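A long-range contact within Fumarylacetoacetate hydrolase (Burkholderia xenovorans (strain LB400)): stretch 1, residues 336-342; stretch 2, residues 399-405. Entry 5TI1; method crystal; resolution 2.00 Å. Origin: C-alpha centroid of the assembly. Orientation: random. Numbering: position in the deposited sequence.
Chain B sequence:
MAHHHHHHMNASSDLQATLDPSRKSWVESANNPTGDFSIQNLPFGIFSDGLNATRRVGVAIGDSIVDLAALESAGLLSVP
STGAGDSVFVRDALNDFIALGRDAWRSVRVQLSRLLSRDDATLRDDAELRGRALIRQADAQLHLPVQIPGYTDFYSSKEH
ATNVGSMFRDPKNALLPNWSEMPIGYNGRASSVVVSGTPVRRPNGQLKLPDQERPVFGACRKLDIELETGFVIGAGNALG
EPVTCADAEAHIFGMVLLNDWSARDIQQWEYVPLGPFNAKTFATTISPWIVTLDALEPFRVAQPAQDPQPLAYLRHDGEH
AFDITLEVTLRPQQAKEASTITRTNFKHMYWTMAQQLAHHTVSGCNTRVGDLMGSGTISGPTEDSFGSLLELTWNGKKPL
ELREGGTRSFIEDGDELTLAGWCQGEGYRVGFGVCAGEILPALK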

ATOM      1  N   LYS B 336      18.257  28.602  17.629  1.00 38.72           N
ATOM      2  CA  LYS B 336      18.955  29.002  16.416  1.00 40.76           C
ATOM      3  C   LYS B 336      19.676  27.830  15.757  1.00 46.42           C
ATOM      4  O   LYS B 336      19.759  27.777  14.525  1.00 55.35           O
ATOM      5  CB  LYS B 336      19.946  30.132  16.732  1.00 43.01           C
ATOM      6  N   GLU B 337      20.181  26.876  16.541  1.00 43.99           N
ATOM      7  CA  GLU B 337      20.947  25.753  16.012  1.00 44.63           C
ATOM      8  C   GLU B 337      20.337  24.428  16.455  1.00 42.55           C
ATOM      9  O   GLU B 337      19.809  24.303  17.566  1.00 40.25           O
ATOM     10  CB  GLU B 337      22.422  25.807  16.461  1.00 43.61           C
ATOM     11  CG  GLU B 337      23.158  27.089  16.101  1.00 54.95           C
ATOM     12  CD  GLU B 337      23.348  27.272  14.605  1.00 66.47           C
ATOM     13  OE1 GLU B 337      23.274  26.269  13.864  1.00 72.69           O
ATOM     14  OE2 GLU B 337      23.574  28.422  14.173  1.00 70.96           O
ATOM     15  N   ALA B 338      20.427  23.436  15.575  1.00 40.50           N
ATOM     16  CA  ALA B 338      19.934  22.103  15.888  1.00 39.39           C
ATOM     17  C   ALA B 338      20.944  21.362  16.748  1.00 42.37           C
ATOM     18  O   ALA B 338      22.145  21.643  16.715  1.00 47.58           O
ATOM     19  CB  ALA B 338      19.653  21.310  14.609  1.00 37.22           C
ATOM     20  N   SER B 339      20.444  20.419  17.537  1.00 40.97           N
ATOM     21  CA  SER B 339      21.286  19.587  18.389  1.00 40.96           C
ATOM     22  C   SER B 339      21.229  18.148  17.896  1.00 38.98           C
ATOM     23  O   SER B 339      20.140  17.617  17.642  1.00 37.67           O
ATOM     24  CB  SER B 339      20.833  19.678  19.846  1.00 43.05           C
ATOM     25  OG  SER B 339      20.827  21.029  20.288  1.00 44.12           O
ATOM     26  N   THR B 340      22.390  17.522  17.739  1.00 40.19           N
ATOM     27  CA  THR B 340      22.402  16.122  17.322  1.00 45.31           C
ATOM     28  C   THR B 340      21.927  15.240  18.472  1.00 40.24           C
ATOM     29  O   THR B 340      22.343  15.417  19.618  1.00 41.46           O
ATOM     30  CB  THR B 340      23.799  15.706  16.863  1.00 50.90           C
ATOM     31  OG1 THR B 340      24.209  16.527  15.759  1.00 50.39           O
ATOM     32  CG2 THR B 340      23.795  14.250  16.420  1.00 41.23           C
ATOM     33  N   ILE B 341      21.020  14.316  18.180  1.00 39.13           N
ATOM     34  CA  ILE B 341      20.465  13.448  19.211  1.00 42.66           C
ATOM     35  C   ILE B 341      20.858  11.989  19.031  1.00 44.16           C
ATOM     36  O   ILE B 341      20.711  11.205  19.984  1.00 40.50           O
ATOM     37  CB  ILE B 341      18.931  13.575  19.287  1.00 37.79           C
ATOM     38  CG1 ILE B 341      18.286  13.123  17.967  1.00 37.43           C
ATOM     39  CG2 ILE B 341      18.548  15.005  19.692  1.00 37.55           C
ATOM     40  CD1 ILE B 341      16.800  12.803  18.084  1.00 39.20           C
ATOM     41  N   THR B 342      21.341  11.592  17.855  1.00 41.41           N
ATOM     42  CA  THR B 342      21.887  10.252  17.712  1.00 42.99           C
ATOM     43  C   THR B 342      22.826  10.214  16.513  1.00 45.67           C
ATOM     44  O   THR B 342      22.714  11.033  15.596  1.00 39.78           O
ATOM     45  CB  THR B 342      20.773   9.206  17.579  1.00 42.06           C
ATOM     46  OG1 THR B 342      21.338   7.895  17.697  1.00 42.64           O
ATOM     47  CG2 THR B 342      20.030   9.348  16.248  1.00 37.44           C
ATOM     48  N   PRO B 399      15.263  11.677  30.061  1.00 48.98           N
ATOM     49  CA  PRO B 399      15.115  12.640  28.967  1.00 46.80           C
ATOM     50  C   PRO B 399      16.464  13.060  28.398  1.00 47.85           C
ATOM     51  O   PRO B 399      17.475  13.111  29.101  1.00 48.56           O
ATOM     52  CB  PRO B 399      14.397  13.825  29.630  1.00 47.34           C
ATOM     53  CG  PRO B 399      13.692  13.245  30.802  1.00 46.85           C
ATOM     54  CD  PRO B 399      14.583  12.128  31.290  1.00 47.38           C
ATOM     55  N   LEU B 400      16.459  13.362  27.108  1.00 42.34           N
ATOM     56  CA  LEU B 400      17.652  13.779  26.388  1.00 42.58           C
ATOM     57  C   LEU B 400      17.935  15.261  26.632  1.00 52.27           C
ATOM     58  O   LEU B 400      17.040  16.101  26.493  1.00 46.80           O
ATOM     59  CB  LEU B 400      17.439  13.501  24.899  1.00 53.96           C
ATOM     60  CG  LEU B 400      18.577  13.171  23.941  1.00 60.03           C
ATOM     61  CD1 LEU B 400      19.477  12.056  24.480  1.00 62.11           C
ATOM     62  CD2 LEU B 400      17.963  12.774  22.618  1.00 57.89           C
ATOM     63  N   GLU B 401      19.175  15.584  27.002  1.00 44.26           N
ATOM     64  CA  GLU B 401      19.597  16.969  27.186  1.00 50.18           C
ATOM     65  C   GLU B 401      20.175  17.476  25.869  1.00 54.46           C
ATOM     66  O   GLU B 401      21.189  16.954  25.392  1.00 61.69           O
ATOM     67  CB  GLU B 401      20.623  17.085  28.319  1.00 47.85           C
ATOM     68  N   LEU B 402      19.526  18.481  25.280  1.00 42.62           N
ATOM     69  CA  LEU B 402      19.901  18.961  23.954  1.00 41.83           C
ATOM     70  C   LEU B 402      21.154  19.821  24.045  1.00 43.79           C
ATOM     71  O   LEU B 402      21.257  20.687  24.918  1.00 44.98           O
ATOM     72  CB  LEU B 402      18.760  19.760  23.321  1.00 40.15           C
ATOM     73  CG  LEU B 402      17.480  19.030  22.914  1.00 38.68           C
ATOM     74  CD1 LEU B 402      16.434  20.006  22.410  1.00 37.32           C
ATOM     75  CD2 LEU B 402      17.769  17.965  21.860  1.00 38.18           C
ATOM     76  N   ARG B 403      22.094  19.584  23.122  1.00 43.53           N
ATOM     77  CA  ARG B 403      23.385  20.265  23.142  1.00 48.26           C
ATOM     78  C   ARG B 403      23.236  21.786  23.175  1.00 47.87           C
ATOM     79  O   ARG B 403      23.980  22.471  23.883  1.00 46.10           O
ATOM     80  CB  ARG B 403      24.209  19.825  21.931  1.00 54.61           C
ATOM     81  CG  ARG B 403      25.301  20.789  21.493  1.00 55.43           C
ATOM     82  CD  ARG B 403      26.558  20.675  22.316  1.00 60.20           C
ATOM     83  NE  ARG B 403      27.690  21.242  21.584  1.00 69.38           N
ATOM     84  CZ  ARG B 403      28.957  21.174  21.977  1.00 74.71           C
ATOM     85  NH1 ARG B 403      29.276  20.559  23.110  1.00 79.43           N
ATOM     86  NH2 ARG B 403      29.907  21.722  21.232  1.00 74.60           N
ATOM     87  N   GLU B 404      22.284  22.332  22.423  1.00 47.23           N
ATOM     88  CA  GLU B 404      22.065  23.775  22.401  1.00 48.15           C
ATOM     89  C   GLU B 404      21.128  24.258  23.501  1.00 45.45           C
ATOM     90  O   GLU B 404      20.910  25.469  23.614  1.00 44.25           O
ATOM     91  CB  GLU B 404      21.521  24.209  21.035  1.00 41.42           C
ATOM     92  CG  GLU B 404      22.463  23.875  19.884  1.00 43.86           C
ATOM     93  CD  GLU B 404      23.814  24.533  20.049  1.00 56.43           C
ATOM     94  OE1 GLU B 404      23.846  25.742  20.365  1.00 56.32           O
ATOM     95  OE2 GLU B 404      24.844  23.842  19.878  1.00 54.66           O
ATOM     96  N   GLY B 405      20.585  23.359  24.317  1.00 46.59           N
ATOM     97  CA  GLY B 405      19.686  23.760  25.386  1.00 46.66           C
ATOM     98  C   GLY B 405      18.320  23.107  25.302  1.00 41.26           C
ATOM     99  O   GLY B 405      17.772  22.930  24.209  1.00 39.88           O
TER
HETATM  100  O   HOH W   1      22.090  16.896  21.887  1.00 45.89           O

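A side-chain hydroxyl can do for a turn what a neighbouring strand's backbone often does elsewhere: accept a hydrogen bond from one of its amides. In this contact S339 plays that part. Its CB points toward the other stretch, and with chi1 in the m well its hydroxyl lies against the type I turn running from L402 to G405. There the amide N of E404 donates a hydrogen bond to S339 OG at 2.9 Å. The turn has its own backbone hydrogen bond, from G405 N to L402 O (2.8 Å), and the serine bond joins this turn to the other stretch. Serine suits this buried site because it is small and brings an acceptor.

The neighbouring amide, R403 N, instead donates to a water at 3.0 Å, and that water donates to T340 O at 2.7 Å, bridging the two backbones.

E404 contributes mainly through its aliphatic portion: its CG lies 3.5 Å from E337 O and 3.3 Å from S339 OG, while its carboxylate forms no salt bridge across the contact. The residue is exposed, so a glutamate can lay its methylene groups along the contact without burying its charge.

Beyond the polar centre, the buried I341 supplies a hydrophobic anchor. Its branched side chain packs against two leucines, CB lying 3.6 Å from L400 CD2 and CG2 lying 3.8 Å from L402 CD2. Together the stretches bury 327 Å².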